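Local structure of muramidase (Sodiomyces alcalophilus, 6ZM8) at residues C155-V166 with W173-D183. The protein probably hydrolyses the beta-1,4 glycosidic bonds of bacterial cell-wall peptidoglycan, as a fungal lysozyme of glycoside hydrolase family 25. Sequence-based numbering, arbitrary orientation. Where two conformers were deposited one is given.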
# COMPACT_ATOMS: atom_id res chain seq x y z
N CYS A 155 7.33 9.43 0.24
CA CYS A 155 6.41 8.28 0.27
C CYS A 155 6.45 7.63 1.63
O CYS A 155 7.47 7.06 2.01
CB CYS A 155 6.82 7.24 -0.76
SG CYS A 155 6.74 7.87 -2.46
N PRO A 156 5.33 7.64 2.38
CA PRO A 156 5.32 6.93 3.65
C PRO A 156 5.60 5.43 3.44
O PRO A 156 5.14 4.85 2.44
CB PRO A 156 3.89 7.14 4.18
CG PRO A 156 3.44 8.43 3.48
CD PRO A 156 4.06 8.33 2.10
N LEU A 157 6.27 4.82 4.40
CA LEU A 157 6.65 3.41 4.31
C LEU A 157 5.61 2.52 4.98
O LEU A 157 5.24 2.72 6.14
CB LEU A 157 7.99 3.22 5.02
CG LEU A 157 8.50 1.77 5.07
CD1 LEU A 157 8.82 1.24 3.66
CD2 LEU A 157 9.73 1.72 5.98
N TRP A 158 5.22 1.48 4.23
CA TRP A 158 4.40 0.38 4.73
C TRP A 158 5.30 -0.87 4.64
O TRP A 158 5.51 -1.41 3.57
CB TRP A 158 3.13 0.27 3.91
CG TRP A 158 2.17 -0.80 4.32
CD1 TRP A 158 2.21 -1.64 5.39
CD2 TRP A 158 0.97 -1.13 3.59
NE1 TRP A 158 1.11 -2.49 5.38
CE2 TRP A 158 0.35 -2.20 4.27
CE3 TRP A 158 0.41 -0.66 2.40
CZ2 TRP A 158 -0.80 -2.82 3.79
CZ3 TRP A 158 -0.72 -1.29 1.89
CH2 TRP A 158 -1.31 -2.36 2.59
N ILE A 159 5.89 -1.23 5.78
CA ILE A 159 6.90 -2.29 5.81
C ILE A 159 6.24 -3.60 6.24
O ILE A 159 5.43 -3.59 7.17
CB ILE A 159 8.06 -1.88 6.72
CG1 ILE A 159 9.30 -2.76 6.53
CG2 ILE A 159 7.67 -1.78 8.20
CD1 ILE A 159 9.93 -2.62 5.17
N ALA A 160 6.66 -4.70 5.64
CA ALA A 160 6.14 -6.01 6.01
C ALA A 160 7.25 -6.83 6.69
O ALA A 160 8.33 -7.01 6.13
CB ALA A 160 5.60 -6.76 4.83
N ARG A 161 6.92 -7.36 7.88
CA ARG A 161 7.80 -8.30 8.57
C ARG A 161 6.96 -8.99 9.65
O ARG A 161 6.50 -8.31 10.59
CB ARG A 161 9.00 -7.63 9.22
CG ARG A 161 9.96 -8.66 9.82
CD ARG A 161 11.03 -8.04 10.68
NE ARG A 161 12.03 -9.00 11.02
CZ ARG A 161 12.67 -8.99 12.15
NH1 ARG A 161 12.37 -8.23 13.18
NH2 ARG A 161 13.71 -9.77 12.30
N TYR A 162 6.76 -10.28 9.52
CA TYR A 162 5.88 -11.00 10.46
C TYR A 162 6.78 -11.55 11.57
O TYR A 162 7.31 -12.66 11.50
CB TYR A 162 5.08 -12.10 9.77
CG TYR A 162 4.25 -11.64 8.60
CD1 TYR A 162 4.00 -10.28 8.32
CD2 TYR A 162 3.75 -12.57 7.72
CE1 TYR A 162 3.29 -9.91 7.21
CE2 TYR A 162 3.03 -12.21 6.59
CZ TYR A 162 2.82 -10.86 6.32
OH TYR A 162 2.13 -10.55 5.20
N ALA A 163 6.98 -10.71 12.57
CA ALA A 163 7.93 -10.94 13.65
C ALA A 163 7.52 -10.11 14.84
O ALA A 163 6.63 -9.25 14.75
CB ALA A 163 9.35 -10.60 13.24
N SER A 164 8.19 -10.33 15.95
CA SER A 164 7.82 -9.65 17.20
C SER A 164 8.23 -8.18 17.18
O SER A 164 7.69 -7.42 18.02
CB SER A 164 8.47 -10.36 18.39
OG SER A 164 9.88 -10.37 18.24
N SER A 165 9.11 -7.78 16.28
CA SER A 165 9.47 -6.37 16.14
C SER A 165 9.62 -6.09 14.64
O SER A 165 9.79 -7.00 13.81
CB SER A 165 10.71 -5.98 16.90
OG SER A 165 11.77 -6.67 16.31
N VAL A 166 9.60 -4.81 14.32
CA VAL A 166 9.52 -4.38 12.90
C VAL A 166 10.81 -4.67 12.16
O VAL A 166 10.78 -4.87 10.95
CB VAL A 166 9.09 -2.92 12.78
CG1 VAL A 166 10.11 -1.94 13.33
CG2 VAL A 166 8.74 -2.58 11.36
N TRP A 173 14.34 5.80 5.37
CA TRP A 173 13.20 5.99 6.25
C TRP A 173 13.62 5.91 7.71
O TRP A 173 14.19 4.91 8.16
CB TRP A 173 12.12 4.93 5.99
CG TRP A 173 11.27 5.17 4.79
CD1 TRP A 173 10.20 6.02 4.74
CD2 TRP A 173 11.35 4.57 3.48
NE1 TRP A 173 9.60 5.98 3.51
CE2 TRP A 173 10.27 5.08 2.72
CE3 TRP A 173 12.21 3.63 2.88
CZ2 TRP A 173 10.01 4.67 1.42
CZ3 TRP A 173 11.96 3.23 1.58
CH2 TRP A 173 10.86 3.73 0.86
N GLY A 174 13.29 6.95 8.47
CA GLY A 174 13.57 6.95 9.90
C GLY A 174 12.56 6.18 10.71
O GLY A 174 12.81 5.87 11.87
N PHE A 175 11.40 5.88 10.11
CA PHE A 175 10.30 5.26 10.83
C PHE A 175 9.36 4.66 9.79
O PHE A 175 9.30 5.11 8.64
CB PHE A 175 9.52 6.27 11.68
CG PHE A 175 9.02 7.45 10.92
CD1 PHE A 175 9.83 8.59 10.79
CD2 PHE A 175 7.76 7.46 10.32
CE1 PHE A 175 9.37 9.68 10.08
CE2 PHE A 175 7.31 8.55 9.59
CZ PHE A 175 8.12 9.68 9.49
N TYR A 176 8.62 3.65 10.22
CA TYR A 176 7.52 3.13 9.43
C TYR A 176 6.28 4.00 9.65
O TYR A 176 6.08 4.53 10.75
CB TYR A 176 7.20 1.64 9.72
CG TYR A 176 6.49 1.31 11.03
CD1 TYR A 176 5.11 1.39 11.11
CD2 TYR A 176 7.16 0.85 12.16
CE1 TYR A 176 4.42 1.03 12.25
CE2 TYR A 176 6.49 0.51 13.32
CZ TYR A 176 5.10 0.58 13.36
OH TYR A 176 4.36 0.23 14.45
N THR A 177 5.43 4.08 8.62
CA THR A 177 4.09 4.63 8.78
C THR A 177 3.09 3.52 9.07
O THR A 177 2.26 3.62 9.98
CB THR A 177 3.73 5.49 7.56
OG1 THR A 177 4.61 6.62 7.52
CG2 THR A 177 2.30 6.00 7.63
N PHE A 178 3.16 2.43 8.28
CA PHE A 178 2.40 1.22 8.57
C PHE A 178 3.40 0.05 8.67
O PHE A 178 4.39 0.02 7.95
CB PHE A 178 1.39 0.91 7.45
CG PHE A 178 0.35 2.00 7.25
CD1 PHE A 178 -0.74 2.10 8.10
CD2 PHE A 178 0.47 2.89 6.19
CE1 PHE A 178 -1.72 3.06 7.88
CE2 PHE A 178 -0.49 3.86 5.98
CZ PHE A 178 -1.60 3.94 6.83
N TRP A 179 3.04 -0.93 9.50
CA TRP A 179 3.81 -2.17 9.64
C TRP A 179 2.83 -3.33 9.54
O TRP A 179 1.91 -3.46 10.36
CB TRP A 179 4.53 -2.20 11.00
CG TRP A 179 5.17 -3.52 11.34
CD1 TRP A 179 5.57 -4.54 10.53
CD2 TRP A 179 5.43 -3.95 12.70
NE1 TRP A 179 6.09 -5.56 11.27
CE2 TRP A 179 6.00 -5.25 12.60
CE3 TRP A 179 5.25 -3.39 13.96
CZ2 TRP A 179 6.31 -6.01 13.73
CZ3 TRP A 179 5.57 -4.12 15.07
CH2 TRP A 179 6.08 -5.43 14.95
N GLN A 180 3.00 -4.14 8.49
CA GLN A 180 2.23 -5.37 8.31
C GLN A 180 2.96 -6.47 9.09
O GLN A 180 4.06 -6.88 8.72
CB GLN A 180 2.14 -5.75 6.84
CG GLN A 180 1.03 -6.77 6.58
CD GLN A 180 1.09 -7.19 5.12
OE1 GLN A 180 2.06 -7.86 4.71
NE2 GLN A 180 0.14 -6.75 4.33
N TYR A 181 2.33 -6.90 10.19
CA TYR A 181 3.01 -7.73 11.19
C TYR A 181 2.48 -9.17 11.24
O TYR A 181 3.11 -9.99 11.90
CB TYR A 181 3.02 -7.06 12.57
CG TYR A 181 1.65 -6.92 13.20
CD1 TYR A 181 0.80 -5.86 12.87
CD2 TYR A 181 1.21 -7.84 14.13
CE1 TYR A 181 -0.46 -5.74 13.45
CE2 TYR A 181 -0.04 -7.73 14.72
CZ TYR A 181 -0.89 -6.69 14.36
OH TYR A 181 -2.13 -6.65 14.93
N ASN A 182 1.38 -9.47 10.55
CA ASN A 182 1.00 -10.86 10.35
C ASN A 182 0.09 -10.94 9.12
O ASN A 182 -0.37 -9.93 8.61
CB ASN A 182 0.36 -11.49 11.62
CG ASN A 182 -0.99 -10.91 11.97
OD1 ASN A 182 -1.89 -10.81 11.12
ND2 ASN A 182 -1.16 -10.56 13.23
N ASP A 183 -0.12 -12.19 8.69
CA ASP A 183 -1.07 -12.52 7.63
C ASP A 183 -2.27 -13.30 8.18
O ASP A 183 -2.83 -14.18 7.49
CB ASP A 183 -0.42 -13.21 6.46
CG ASP A 183 0.27 -14.52 6.77
OD1 ASP A 183 0.23 -14.96 7.91
OD2 ASP A 183 0.85 -15.11 5.83
O HOH W 1 7.26 6.22 6.85
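With CG of Trp179 anti to its own N (chi1 171°), the indole is carried toward the loop after strand 157-160, with the carbonyls of Arg161, Ala163 and Ser164 at its edge. CG2 of Val166, likewise anti to N, sits over its five-membered ring in a CH-pi contact, 3.7 Å from the centroid. NE1 of Trp179 lies 2.9 Å from Arg161 O, on a lone pair of that carbonyl. Tyr181 CB lies against the opposite face, toward its rim. A leucine in place of Trp179 would probably leave Arg161 O without this donor and Val166 without the ring face it packs on. On the other face of the sheet, the buried Gln180 side chain is extended (chi2 -175°). Tyr162 OH donates to Gln180 OE1 at 2.7 Å, from above the amide plane. OE1 also bonds Tyr135, and NE2 bonds Asp6, which fixes the rotation of the amide. The edge of Phe178 meets the face of Trp158, planes 62° apart, and Trp158 NE1 bonds Asn192. Trp173 NE1 bonds Cys155 O at 2.8 Å in the ring plane, while Leu157 CB lies over the indole face. Leu157 O takes both Thr177 N and Phe178 N. Bonds from Ile159 N to Phe178 O and Gln180 N to Ile159 O continue the register. These are neighbouring parallel strands of the TIM-barrel-like fold of GH25 muramidases, followed by antiparallel strand 190-194.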